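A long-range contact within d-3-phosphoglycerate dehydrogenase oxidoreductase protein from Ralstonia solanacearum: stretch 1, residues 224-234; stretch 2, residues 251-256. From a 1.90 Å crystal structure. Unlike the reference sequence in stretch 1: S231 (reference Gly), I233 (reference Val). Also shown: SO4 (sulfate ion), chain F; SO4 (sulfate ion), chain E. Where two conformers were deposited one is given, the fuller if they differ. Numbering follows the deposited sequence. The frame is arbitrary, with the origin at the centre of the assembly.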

# COMPACT_ATOMS: atom_id res chain seq x y z
N ARG A 224 -3.02 19.63 -12.37
CA ARG A 224 -3.11 19.39 -13.80
C ARG A 224 -1.91 20.08 -14.44
O ARG A 224 -1.43 21.12 -13.93
N LEU A 225 -1.42 19.48 -15.52
CA LEU A 225 -0.28 20.04 -16.26
C LEU A 225 -0.75 21.08 -17.28
O LEU A 225 -1.60 20.80 -18.14
N ASN A 226 -0.20 22.28 -17.16
CA ASN A 226 -0.43 23.40 -18.08
C ASN A 226 0.77 24.34 -17.99
O ASN A 226 1.69 24.07 -17.22
N ASP A 227 0.74 25.45 -18.73
CA ASP A 227 1.87 26.39 -18.78
C ASP A 227 2.22 27.02 -17.43
O ASP A 227 3.38 27.36 -17.18
N GLU A 228 1.22 27.15 -16.57
CA GLU A 228 1.43 27.67 -15.23
C GLU A 228 2.15 26.67 -14.32
O GLU A 228 2.97 27.08 -13.50
N THR A 229 1.87 25.38 -14.50
CA THR A 229 2.36 24.34 -13.58
C THR A 229 3.52 23.49 -14.09
O THR A 229 4.10 22.70 -13.32
N ARG A 230 3.86 23.60 -15.37
CA ARG A 230 5.05 22.91 -15.87
C ARG A 230 6.30 23.42 -15.13
O ARG A 230 6.52 24.63 -15.06
N SER A 231 7.06 22.47 -14.57
CA SER A 231 8.29 22.72 -13.79
C SER A 231 8.07 23.56 -12.54
O SER A 231 8.99 24.22 -12.07
N ILE A 232 6.85 23.50 -12.00
CA ILE A 232 6.50 24.31 -10.83
C ILE A 232 7.25 23.84 -9.58
O ILE A 232 7.39 24.57 -8.60
N ILE A 233 7.73 22.60 -9.63
CA ILE A 233 8.50 22.03 -8.54
C ILE A 233 9.92 21.95 -9.05
O ILE A 233 10.20 21.32 -10.07
N THR A 234 10.82 22.62 -8.36
CA THR A 234 12.21 22.68 -8.77
C THR A 234 13.05 21.82 -7.85
O THR A 234 12.55 21.34 -6.84
N SER A 251 0.51 12.61 -10.53
CA SER A 251 -0.14 13.55 -11.45
C SER A 251 0.48 13.52 -12.85
O SER A 251 -0.01 12.80 -13.74
N ARG A 252 1.52 14.33 -13.04
CA ARG A 252 2.27 14.35 -14.30
C ARG A 252 3.74 14.56 -13.96
O ARG A 252 4.07 15.33 -13.04
N ALA A 253 4.63 13.88 -14.68
CA ALA A 253 6.09 13.98 -14.43
C ALA A 253 6.68 15.38 -14.64
O ALA A 253 7.60 15.82 -13.93
N GLU A 254 6.11 16.10 -15.59
CA GLU A 254 6.64 17.38 -16.04
C GLU A 254 6.27 18.54 -15.11
O GLU A 254 6.73 19.67 -15.30
N LEU A 255 5.46 18.25 -14.09
CA LEU A 255 5.28 19.18 -12.96
C LEU A 255 6.58 19.46 -12.20
O LEU A 255 6.71 20.51 -11.60
N VAL A 256 7.50 18.50 -12.21
CA VAL A 256 8.82 18.69 -11.61
C VAL A 256 9.77 18.99 -12.76
O VAL A 256 9.70 18.34 -13.80

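This is a small loop-against-loop contact in which a single backbone bridge sets the register and a few aliphatic side chains, with L225 and L255 at the centre, fill the space beside it.

The bridge pairs I233 with V256. S231 N donates to E254 O at 2.9 Å and I233 N donates to L255 O at 3.0 Å, both nearly straight, while V256 CA lies 3.3 Å from I233 O in a CA-H...O contact. S231 N lies within the type II turn from T229 to I232 and I233 N just after it, and both face carbonyls of the short 3-10 segment 253-255. A water adds to the polar seam: it donates to E254 O at 2.6 Å and lies 2.8 Å from S231 OG, so the m rotamer of S231, whose CA-to-CB bond points away, still reaches the second stretch through solvent. S231 and I233 both differ from the reference sequence.

L255 gives the most area to the contact. Its CA-to-CB bond points away, but the m,t rotamer brings the end of the side chain back, so that CD2 sits 3.8 Å from L225 CD1 and 3.5 Å from both T229 O and T229 OG1. L225 points toward the second stretch in a t,p rotamer. Its CD2 lies over one face of the R252 guanidinium, 3.7 Å from R252 CZ, and is also 3.7 Å from E254 OE2. The leucine thus packs on an ion pair: R252, m at chi1 through chi3, and E254, m at chi1, form a salt bridge within their own stretch, NH2 to OE2 at 3.3 Å, with weak hydrogen-bond geometry. At the bridge, I233 (m,t) points toward V256 (t), and I233 CB meets V256 CG2 at 4.1 Å.

T229 and N226 use their side chains to hold the first stretch's own shape. T229, in the p rotamer, donates from OG1 to R224 O at 2.8 Å and accepts from N226 N at 3.0 Å; N226 OD1 in turn accepts from T229 N at 3.0 Å. The threonine therefore braces the loop while touching L255.

Two arginines work at the margin. R230 starts away from the second stretch, yet its extended t,t beginning and m chi3 carry NH2 to 3.9 Å from E254 CB. R224 points away and binds sulfates, probably from the crystallisation liquor: NE and NH1 donate to O2 and O1 of the chain F ion at 2.9 and 2.7 Å, and NH2 to O4 of the chain E ion at 3.0 Å.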

# COMPACT_ATOMS: atom_id res chain seq x y z
CB ARG A 224 -4.43 19.95 -14.37
CG ARG A 224 -5.71 19.27 -13.81
CD ARG A 224 -6.10 18.02 -14.60
NE ARG A 224 -7.00 17.14 -13.84
CZ ARG A 224 -7.31 15.88 -14.15
NH1 ARG A 224 -8.14 15.20 -13.38
NH2 ARG A 224 -6.80 15.28 -15.23
CB LEU A 225 0.51 18.94 -16.98
CG LEU A 225 1.83 19.38 -17.63
CD1 LEU A 225 2.77 20.01 -16.64
CD2 LEU A 225 2.49 18.21 -18.34
CB ASN A 226 -1.76 24.13 -17.76
CG ASN A 226 -1.84 24.60 -16.31
OD1 ASN A 226 -0.89 25.17 -15.78
ND2 ASN A 226 -2.99 24.37 -15.66
CB ASP A 227 1.65 27.48 -19.82
CG ASP A 227 1.70 26.95 -21.24
OD1 ASP A 227 0.88 27.40 -22.07
OD2 ASP A 227 2.55 26.08 -21.53
CB GLU A 228 0.09 28.10 -14.61
CG GLU A 228 -0.48 29.43 -15.14
CD GLU A 228 -0.96 29.34 -16.59
OE1 GLU A 228 -1.87 28.54 -16.88
OE2 GLU A 228 -0.40 30.08 -17.44
CB THR A 229 1.25 23.37 -13.19
OG1 THR A 229 0.80 22.69 -14.37
CG2 THR A 229 0.09 24.09 -12.55
CB ARG A 230 5.20 23.13 -17.37
CG ARG A 230 6.28 22.29 -18.01
CD ARG A 230 6.35 22.52 -19.51
NE ARG A 230 5.06 22.26 -20.16
CZ ARG A 230 4.68 21.08 -20.65
NH1 ARG A 230 3.49 20.95 -21.22
NH2 ARG A 230 5.49 20.02 -20.56
CB SER A 231 9.40 23.37 -14.64
OG SER A 231 9.62 22.65 -15.84
CB ILE A 232 4.96 24.32 -10.59
CG1 ILE A 232 4.53 25.49 -9.70
CG2 ILE A 232 4.46 22.95 -10.09
CD1 ILE A 232 3.03 25.70 -9.61
CB ILE A 233 7.93 20.65 -8.10
CG1 ILE A 233 6.50 20.82 -7.58
CG2 ILE A 233 8.78 20.03 -7.00
CD1 ILE A 233 5.80 19.50 -7.35
CB THR A 234 12.71 24.13 -8.68
OG1 THR A 234 12.69 24.55 -7.31
CG2 THR A 234 11.81 25.05 -9.50
CB SER A 251 -0.13 14.96 -10.87
OG SER A 251 -1.06 15.09 -9.79
CB ARG A 252 1.78 15.46 -15.25
CG ARG A 252 0.41 15.26 -15.93
CD ARG A 252 0.38 14.09 -16.93
NE ARG A 252 1.37 14.23 -18.01
CZ ARG A 252 1.17 14.87 -19.16
NH1 ARG A 252 0.01 15.46 -19.42
NH2 ARG A 252 2.15 14.93 -20.07
CB ALA A 253 6.84 12.98 -15.30
CB GLU A 254 6.17 17.66 -17.48
CG GLU A 254 6.63 16.63 -18.52
CD GLU A 254 5.63 15.48 -18.77
OE1 GLU A 254 5.79 14.82 -19.82
OE2 GLU A 254 4.71 15.22 -17.95
CB LEU A 255 4.25 18.65 -11.97
CG LEU A 255 2.81 18.50 -12.46
CD1 LEU A 255 1.95 17.86 -11.38
CD2 LEU A 255 2.22 19.83 -12.87
CB VAL A 256 9.32 17.42 -10.87
CG1 VAL A 256 10.67 17.67 -10.18
CG2 VAL A 256 8.29 16.96 -9.84
S SO4 F . -8.72 17.37 -10.44
O1 SO4 F . -9.34 16.28 -11.20
O2 SO4 F . -7.82 18.16 -11.30
O3 SO4 F . -9.80 18.24 -9.97
O4 SO4 F . -7.92 16.81 -9.35
S SO4 E . -9.78 12.35 -16.45
O1 SO4 E . -9.43 11.01 -16.89
O2 SO4 E . -10.75 12.94 -17.35
O3 SO4 E . -10.35 12.27 -15.11
O4 SO4 E . -8.55 13.14 -16.42
O HOH W 1 8.88 20.06 -16.77